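PDB 4RI6: Phi class glutathione transferase GSTF1 from Populus tremula x Populus tremuloides, which probably catalyses the conjugation of glutathione to electrophilic RX compounds, releasing a halide anion and a proton. Local coordinates for residues A[193-196]-A[197-201]; A[162-165]-A[166-170]. All coordinates share one frame; numbering follows the deposited sequence.

Contact 1 (A[193-196]-A[197-201]); sequences NRWW and TEISN
The last turns of helix 190-200, in the all-helical C-terminal domain of the glutathione transferase fold, bring Trp195 and Trp196 against Ile199 and Ser200. Ile199 stands next to both indoles. Ile199 CD1 lies over one face of Trp195, 4.0 Å from the centroid of the Trp195 six-membered ring, a CH-pi contact. The same Ile199 CD1 meets Trp196 CE3 at 3.9 Å. Ile199 CG1 sits between the backbone N and the carbonyl carbon (chi1 65°), which leaves CG2 to reach the Trp195 CD1 and NE1 end of the ring. Trp195 NE1 itself bonds to Asp166.

Ser200 comes over one face of Trp196. Ser200 CB is 4.0 Å from the centroid of the Trp196 five-membered ring, a second CH-pi contact. Ser200 OG turns back along the helix and donates to Trp196 O at 2.7 Å. Ser200 N donates to that oxygen too, from the opposite face of the carbonyl plane. Asn193 O is gripped in the same way by Thr197 N and Thr197 OG1, the hydroxyl at 2.8 Å. Shortening Trp196 to alanine would remove the indole and is likely to leave a gap beside Ile199 CD1 and Leu170, with Ser200 CB having lost its ring.

Arg194 NE and Glu198 OE1 are 4.4 Å apart, too far for a salt bridge. A water in the plane of the guanidinium joins them, 2.8 Å from Arg194 NE. Arg155 is the direct salt-bridge partner of Glu198, while Arg194 NH2 donates to backbone oxygens of Leu151 and Arg155. Ile199 is thus buried against two indoles, the Arg194 and Glu198 charges are linked through water, and Thr197 and Ser200 spend their hydroxyls on carbonyls of their own helix.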
loop_
_atom_site.group_PDB
_atom_site.type_symbol
_atom_site.label_atom_id
_atom_site.label_comp_id
_atom_site.label_asym_id
_atom_site.label_seq_id
_atom_site.Cartn_x
_atom_site.Cartn_y
_atom_site.Cartn_z
ATOM N N ASN A 193 -11.647 7.799 19.126
ATOM C CA ASN A 193 -11.777 9.228 19.314
ATOM C C ASN A 193 -10.598 9.810 20.092
ATOM O O ASN A 193 -10.105 10.877 19.772
ATOM C CB ASN A 193 -13.101 9.557 20.013
ATOM C CG ASN A 193 -13.283 11.034 20.205
ATOM O OD1 ASN A 193 -13.542 11.776 19.261
ATOM N ND2 ASN A 193 -13.145 11.469 21.440
ATOM N N ARG A 194 -10.125 9.085 21.095
ATOM C CA ARG A 194 -8.956 9.510 21.868
ATOM C C ARG A 194 -7.735 9.630 20.961
ATOM O O ARG A 194 -7.024 10.653 20.942
ATOM C CB ARG A 194 -8.667 8.516 22.986
ATOM C CG ARG A 194 -7.460 8.865 23.821
ATOM C CD ARG A 194 -6.864 7.649 24.451
ATOM N NE ARG A 194 -6.158 6.827 23.462
ATOM C CZ ARG A 194 -6.306 5.521 23.316
ATOM N NH1 ARG A 194 -7.195 4.845 24.041
ATOM N NH2 ARG A 194 -5.580 4.890 22.409
ATOM N N TRP A 195 -7.497 8.554 20.227
ATOM C CA TRP A 195 -6.414 8.488 19.269
ATOM C C TRP A 195 -6.519 9.623 18.254
ATOM O O TRP A 195 -5.544 10.326 18.020
ATOM C CB TRP A 195 -6.465 7.133 18.585
ATOM C CG TRP A 195 -5.659 6.939 17.343
ATOM C CD1 TRP A 195 -4.313 6.748 17.255
ATOM C CD2 TRP A 195 -6.170 6.811 16.011
ATOM N NE1 TRP A 195 -3.953 6.527 15.945
ATOM C CE2 TRP A 195 -5.072 6.562 15.161
ATOM C CE3 TRP A 195 -7.446 6.893 15.456
ATOM C CZ2 TRP A 195 -5.214 6.376 13.774
ATOM C CZ3 TRP A 195 -7.588 6.720 14.074
ATOM C CH2 TRP A 195 -6.473 6.455 13.256
ATOM N N TRP A 196 -7.704 9.792 17.665
ATOM C CA TRP A 196 -7.919 10.845 16.682
ATOM C C TRP A 196 -7.573 12.222 17.270
ATOM O O TRP A 196 -6.929 13.068 16.617
ATOM C CB TRP A 196 -9.361 10.858 16.158
ATOM C CG TRP A 196 -9.461 11.949 15.154
ATOM C CD1 TRP A 196 -10.112 13.125 15.292
ATOM C CD2 TRP A 196 -8.790 12.006 13.892
ATOM N NE1 TRP A 196 -9.909 13.910 14.197
ATOM C CE2 TRP A 196 -9.091 13.251 13.320
ATOM C CE3 TRP A 196 -7.961 11.128 13.194
ATOM C CZ2 TRP A 196 -8.602 13.639 12.085
ATOM C CZ3 TRP A 196 -7.484 11.512 11.971
ATOM C CH2 TRP A 196 -7.807 12.753 11.426
ATOM N N THR A 197 -8.004 12.444 18.505
ATOM C CA THR A 197 -7.735 13.699 19.179
ATOM C C THR A 197 -6.236 13.888 19.337
ATOM O O THR A 197 -5.716 14.958 19.056
ATOM C CB THR A 197 -8.435 13.740 20.541
ATOM O OG1 THR A 197 -9.849 13.615 20.356
ATOM C CG2 THR A 197 -8.175 15.032 21.238
ATOM N N GLU A 198 -5.523 12.849 19.759
ATOM C CA GLU A 198 -4.084 13.002 19.955
ATOM C C GLU A 198 -3.354 13.266 18.659
ATOM O O GLU A 198 -2.495 14.128 18.599
ATOM C CB GLU A 198 -3.467 11.772 20.624
ATOM C CG GLU A 198 -3.956 11.509 22.038
ATOM C CD GLU A 198 -2.853 10.964 22.910
ATOM O OE1 GLU A 198 -2.960 9.807 23.389
ATOM O OE2 GLU A 198 -1.868 11.711 23.134
ATOM N N ILE A 199 -3.676 12.527 17.609
ATOM C CA ILE A 199 -2.860 12.650 16.409
ATOM C C ILE A 199 -3.222 13.903 15.606
ATOM O O ILE A 199 -2.333 14.524 15.009
ATOM C CB ILE A 199 -2.930 11.371 15.524
ATOM C CG1 ILE A 199 -4.317 11.104 14.934
ATOM C CG2 ILE A 199 -2.425 10.193 16.326
ATOM C CD1 ILE A 199 -4.321 9.957 13.874
ATOM N N SER A 200 -4.487 14.327 15.633
ATOM C CA SER A 200 -4.900 15.465 14.806
ATOM C C SER A 200 -4.498 16.794 15.419
ATOM O O SER A 200 -4.535 17.824 14.745
ATOM C CB SER A 200 -6.409 15.453 14.567
ATOM O OG SER A 200 -7.155 15.648 15.757
ATOM N N ASN A 201 -4.110 16.772 16.690
ATOM C CA ASN A 201 -3.630 17.985 17.344
ATOM C C ASN A 201 -2.104 18.111 17.433
ATOM O O ASN A 201 -1.593 19.045 18.063
ATOM C CB ASN A 201 -4.261 18.099 18.745
ATOM C CG ASN A 201 -5.676 18.603 18.675
ATOM O OD1 ASN A 201 -5.918 19.800 18.466
ATOM N ND2 ASN A 201 -6.625 17.694 18.778
HETATM O O HOH W 1 -4.242 8.018 21.813
#

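Contact 2 (A[162-165]-A[166-170]); sequences FSFA and DLSHL
Asp166 and Ser163 form a capping box at the start of helix 164-179. From Asp166, CB touches the ring of Phe162, with CE1 at 3.6 Å, and also lies near Ser163 O. The side chain then turns with CG beside its own backbone N and anti to the carbonyl carbon (chi1 -50°), which carries the carboxylate back to the cap. At the tip, Asp166 OD2 accepts from Ser163 N at 2.9 Å, through its anti lone pair. A water bridges OD2 and Ser163 OG, 2.7 Å from Asp166 OD2. The other oxygen, OD1, accepts from Leu157 N and also serves an indole of helix 190-200. Ser163 completes the box, Ser163 OG accepting from Ala165 N at 3.0 Å.

Phe162 continues past Asp166 to Leu167, and Leu167 CB is 3.6 Å from Phe162 CZ. Phe164 CE1 meets Leu167 CD2 at 3.9 Å, and Ser168 CB lies over a face of the Phe164 ring. One turn on, His169 ND1 donates to Ala165 O at 2.7 Å, with that oxygen in the imidazole plane. This side-chain bond fixes the rotation of the ring, and Tyr147 holds its other nitrogen, NE2.

All nine residues take part in a buried contact. Phe164 and Leu167 pack on helix 14-25 of the thioredoxin-like domain. Ala165 and His169 face helix 93-122. Ser168 OG bonds to Asp106 of helix 93-122 and to Arg18 of helix 14-25, so it spans both domains. Phe162, Asp166 and Leu170 lie against helix 190-200.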
loop_
_atom_site.group_PDB
_atom_site.type_symbol
_atom_site.label_atom_id
_atom_site.label_comp_id
_atom_site.label_asym_id
_atom_site.label_seq_id
_atom_site.Cartn_x
_atom_site.Cartn_y
_atom_site.Cartn_z
ATOM N N PHE A 162 3.657 7.795 18.686
ATOM C CA PHE A 162 3.166 8.239 17.374
ATOM C C PHE A 162 4.089 7.704 16.291
ATOM O O PHE A 162 5.307 7.763 16.432
ATOM C CB PHE A 162 3.086 9.768 17.306
ATOM C CG PHE A 162 2.589 10.315 15.981
ATOM C CD1 PHE A 162 1.241 10.312 15.672
ATOM C CD2 PHE A 162 3.472 10.893 15.080
ATOM C CE1 PHE A 162 0.783 10.837 14.475
ATOM C CE2 PHE A 162 3.023 11.417 13.878
ATOM C CZ PHE A 162 1.676 11.391 13.575
ATOM N N SER A 163 3.517 7.181 15.215
ATOM C CA SER A 163 4.333 6.675 14.121
ATOM C C SER A 163 3.761 7.082 12.793
ATOM O O SER A 163 2.660 7.638 12.712
ATOM C CB SER A 163 4.441 5.151 14.165
ATOM O OG SER A 163 3.285 4.531 13.645
ATOM N N PHE A 164 4.497 6.759 11.735
ATOM C CA PHE A 164 3.987 6.993 10.402
ATOM C C PHE A 164 2.653 6.281 10.168
ATOM O O PHE A 164 1.830 6.734 9.370
ATOM C CB PHE A 164 5.011 6.556 9.337
ATOM C CG PHE A 164 4.584 6.920 7.961
ATOM C CD1 PHE A 164 4.595 8.243 7.566
ATOM C CD2 PHE A 164 4.074 5.975 7.089
ATOM C CE1 PHE A 164 4.146 8.613 6.345
ATOM C CE2 PHE A 164 3.633 6.349 5.845
ATOM C CZ PHE A 164 3.675 7.669 5.474
ATOM N N ALA A 165 2.423 5.164 10.852
ATOM C CA ALA A 165 1.139 4.483 10.709
ATOM C C ALA A 165 0.002 5.411 11.094
ATOM O O ALA A 165 -0.996 5.496 10.385
ATOM C CB ALA A 165 1.095 3.228 11.528
ATOM N N ASP A 166 0.140 6.108 12.217
ATOM C CA ASP A 166 -0.898 7.057 12.631
ATOM C C ASP A 166 -0.971 8.231 11.663
ATOM O O ASP A 166 -2.056 8.628 11.225
ATOM C CB ASP A 166 -0.637 7.550 14.045
ATOM C CG ASP A 166 -0.391 6.415 15.001
ATOM O OD1 ASP A 166 -1.358 5.708 15.365
ATOM O OD2 ASP A 166 0.776 6.240 15.393
ATOM N N LEU A 167 0.200 8.759 11.312
ATOM C CA LEU A 167 0.298 9.904 10.419
ATOM C C LEU A 167 -0.454 9.642 9.128
ATOM O O LEU A 167 -1.205 10.494 8.656
ATOM C CB LEU A 167 1.768 10.247 10.149
ATOM C CG LEU A 167 2.073 11.519 9.366
ATOM C CD1 LEU A 167 3.504 11.962 9.638
ATOM C CD2 LEU A 167 1.844 11.331 7.856
ATOM N N SER A 168 -0.317 8.432 8.602
ATOM C CA SER A 168 -0.873 8.138 7.302
ATOM C C SER A 168 -2.413 8.166 7.291
ATOM O O SER A 168 -3.011 8.324 6.209
ATOM C CB SER A 168 -0.331 6.772 6.828
ATOM O OG SER A 168 -0.439 6.618 5.435
ATOM N N HIS A 169 -3.037 8.041 8.477
ATOM C CA HIS A 169 -4.497 8.122 8.617
ATOM C C HIS A 169 -5.035 9.554 8.699
ATOM O O HIS A 169 -6.231 9.780 8.536
ATOM C CB HIS A 169 -4.969 7.365 9.853
ATOM C CG HIS A 169 -4.850 5.888 9.748
ATOM N ND1 HIS A 169 -3.647 5.213 9.857
ATOM C CD2 HIS A 169 -5.790 4.940 9.514
ATOM C CE1 HIS A 169 -3.858 3.918 9.686
ATOM N NE2 HIS A 169 -5.146 3.725 9.473
ATOM N N LEU A 170 -4.154 10.510 8.955
ATOM C CA LEU A 170 -4.594 11.881 9.157
ATOM C C LEU A 170 -5.329 12.480 7.942
ATOM O O LEU A 170 -6.363 13.118 8.126
ATOM C CB LEU A 170 -3.406 12.771 9.542
ATOM C CG LEU A 170 -2.934 12.599 10.989
ATOM C CD1 LEU A 170 -1.568 13.247 11.225
ATOM C CD2 LEU A 170 -3.960 13.171 11.960
HETATM O O HOH W 2 1.833 3.853 15.931
#

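Overall arrangement
Following the chain from the N terminus, contact 2 comes first, at 162-170, where a loop enters helix 164-179. Contact 1 follows at 193-201, at the end of helix 190-200. Each is local and closes only a turn or so of helix. They lie in series, neither nesting nor crossing. In space their centres are about 11 Å apart and they touch. The Asp166 carboxylate and the Trp195 indole join them directly, and Leu170 packs on Trp196 and Ile199. Contact 2 sits deeper and joins both domains. Its Ser168 side chain is about 8 Å from bound glutathione, whereas contact 1 lies away from the annotated sites.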